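Local coordinates for fibronectin type-III domain-containing protein (Caldanaerobacter subterraneus subsp. tengcongensis, PDB 7JGU), which is of unknown function but contributes a hyperthermostable fibronectin type III-like domain, a beta sandwich, to a much longer bacterial protein, at residues A[2-7]-A[71-76]. Numbering follows the deposited sequence. Where two conformers were deposited one is given.
Sequences TVPDEP and LIAVNE. Unlike the reference sequence in segment 71-76: Ile72 (reference Arg).
Pro4 and Pro7 press their rings onto one face of the strand end 71-75, with the Ala73 methyl between them. CB of Pro4 lies 3.7 Å from CB of Ala73, while CG of Pro7 approaches CB of Ala73 at 4.0 Å. Beyond Ala73, the CD2 branch of Leu71, its CG anti to the backbone N (chi1 176°), meets CB of Pro7 at 3.6 Å. At the other end Asn75 crosses Pro4 obliquely, its ND2 3.5 Å from Pro4 CD. Asn75 ND2 also donates to Thr2 O over 2.9 Å, a nearly straight bond (167°) that lies in the amide plane and falls on a carbonyl lone pair. With CG wedged between its own N and C (chi1 69°), Asn75 lifts its carboxamide toward segment 2-7. Leu77 N binds OD1 and Gly31 O accepts from ND2, so both ends of the amide are fixed and three chain segments are tied together. Segment 2-7 runs roughly antiparallel to the strand but packs over its face, leaving the strand edges to neighbours 34-41 and 78-88. The N-terminal lead-in to strand 11-15 thus lies against the four-stranded sheet of the fibronectin type III sandwich.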
loop_
_atom_site.group_PDB
_atom_site.type_symbol
_atom_site.label_atom_id
_atom_site.label_comp_id
_atom_site.label_asym_id
_atom_site.label_seq_id
_atom_site.Cartn_x
_atom_site.Cartn_y
_atom_site.Cartn_z
ATOM N N THR A 2 -14.145 17.312 -4.881
ATOM C CA THR A 2 -14.298 15.961 -5.399
ATOM C C THR A 2 -13.500 14.981 -4.551
ATOM O O THR A 2 -12.689 15.389 -3.725
ATOM C CB THR A 2 -13.790 15.862 -6.844
ATOM O OG1 THR A 2 -12.376 16.093 -6.871
ATOM C CG2 THR A 2 -14.486 16.882 -7.726
ATOM N N VAL A 3 -13.720 13.688 -4.755
ATOM C CA VAL A 3 -12.890 12.676 -4.105
ATOM C C VAL A 3 -11.469 12.809 -4.636
ATOM O O VAL A 3 -11.244 13.448 -5.676
ATOM C CB VAL A 3 -13.448 11.256 -4.298
ATOM C CG1 VAL A 3 -14.901 11.204 -3.881
ATOM C CG2 VAL A 3 -13.272 10.785 -5.738
ATOM N N PRO A 4 -10.481 12.228 -3.976
ATOM C CA PRO A 4 -9.112 12.372 -4.460
ATOM C C PRO A 4 -8.903 11.625 -5.756
ATOM O O PRO A 4 -9.641 10.699 -6.117
ATOM C CB PRO A 4 -8.262 11.744 -3.351
ATOM C CG PRO A 4 -9.178 11.646 -2.160
ATOM C CD PRO A 4 -10.537 11.457 -2.723
ATOM N N ASP A 5 -7.842 12.026 -6.437
ATOM C CA ASP A 5 -7.336 11.248 -7.546
ATOM C C ASP A 5 -6.893 9.873 -7.051
ATOM O O ASP A 5 -6.609 9.661 -5.874
ATOM C CB ASP A 5 -6.114 11.940 -8.145
ATOM C CG ASP A 5 -6.453 13.147 -9.019
ATOM O OD1 ASP A 5 -7.637 13.457 -9.234
ATOM O OD2 ASP A 5 -5.506 13.800 -9.503
ATOM N N GLU A 6 -6.823 8.934 -7.963
ATOM C CA GLU A 6 -6.188 7.653 -7.653
ATOM C C GLU A 6 -4.682 7.850 -7.511
ATOM O O GLU A 6 -4.075 8.546 -8.331
ATOM C CB GLU A 6 -6.511 6.726 -8.820
ATOM C CG GLU A 6 -6.126 5.310 -8.656
ATOM C CD GLU A 6 -6.456 4.478 -9.894
ATOM O OE1 GLU A 6 -7.619 4.520 -10.354
ATOM O OE2 GLU A 6 -5.559 3.786 -10.411
ATOM N N PRO A 7 -4.036 7.281 -6.479
ATOM C CA PRO A 7 -2.575 7.361 -6.408
ATOM C C PRO A 7 -1.941 6.672 -7.593
ATOM O O PRO A 7 -2.474 5.703 -8.129
ATOM C CB PRO A 7 -2.234 6.642 -5.095
ATOM C CG PRO A 7 -3.475 6.721 -4.290
ATOM C CD PRO A 7 -4.594 6.596 -5.292
ATOM N N LEU A 71 -4.271 0.100 -2.467
ATOM C CA LEU A 71 -4.138 1.434 -1.906
ATOM C C LEU A 71 -5.269 2.300 -2.418
ATOM O O LEU A 71 -5.632 2.218 -3.590
ATOM C CB LEU A 71 -2.820 2.025 -2.383
ATOM C CG LEU A 71 -2.488 3.449 -2.001
ATOM C CD1 LEU A 71 -2.144 3.579 -0.531
ATOM C CD2 LEU A 71 -1.315 3.930 -2.855
ATOM N N ILE A 72 -5.829 3.106 -1.516
ATOM C CA ILE A 72 -6.768 4.164 -1.873
ATOM C C ILE A 72 -6.324 5.467 -1.232
ATOM O O ILE A 72 -5.655 5.483 -0.192
ATOM C CB ILE A 72 -8.216 3.874 -1.456
ATOM C CG1 ILE A 72 -8.280 3.255 -0.056
ATOM C CG2 ILE A 72 -8.843 2.960 -2.449
ATOM C CD1 ILE A 72 -9.654 3.354 0.606
ATOM N N ALA A 73 -6.753 6.571 -1.842
ATOM C CA ALA A 73 -6.660 7.890 -1.237
ATOM C C ALA A 73 -8.063 8.274 -0.784
ATOM O O ALA A 73 -9.044 7.932 -1.437
ATOM C CB ALA A 73 -6.164 8.906 -2.250
ATOM N N VAL A 74 -8.148 9.021 0.315
ATOM C CA VAL A 74 -9.433 9.315 0.943
ATOM C C VAL A 74 -9.488 10.781 1.347
ATOM O O VAL A 74 -8.494 11.359 1.800
ATOM C CB VAL A 74 -9.626 8.429 2.187
ATOM C CG1 VAL A 74 -11.030 8.582 2.730
ATOM C CG2 VAL A 74 -9.332 6.970 1.876
ATOM N N ASN A 75 -10.654 11.393 1.169
ATOM C CA ASN A 75 -10.942 12.689 1.775
ATOM C C ASN A 75 -12.376 12.652 2.285
ATOM O O ASN A 75 -13.034 11.604 2.264
ATOM C CB ASN A 75 -10.614 13.858 0.838
ATOM C CG ASN A 75 -11.532 13.949 -0.348
ATOM O OD1 ASN A 75 -12.634 13.420 -0.354
ATOM N ND2 ASN A 75 -11.076 14.643 -1.376
ATOM N N GLU A 76 -12.857 13.819 2.731
ATOM C CA GLU A 76 -14.170 13.895 3.364
ATOM C C GLU A 76 -15.283 13.487 2.411
ATOM O O GLU A 76 -16.364 13.077 2.857
ATOM C CB GLU A 76 -14.436 15.319 3.867
ATOM C CG GLU A 76 -13.416 15.817 4.868
ATOM C CD GLU A 76 -12.308 16.623 4.220
ATOM O OE1 GLU A 76 -12.025 16.404 3.012
ATOM O OE2 GLU A 76 -11.721 17.481 4.918
#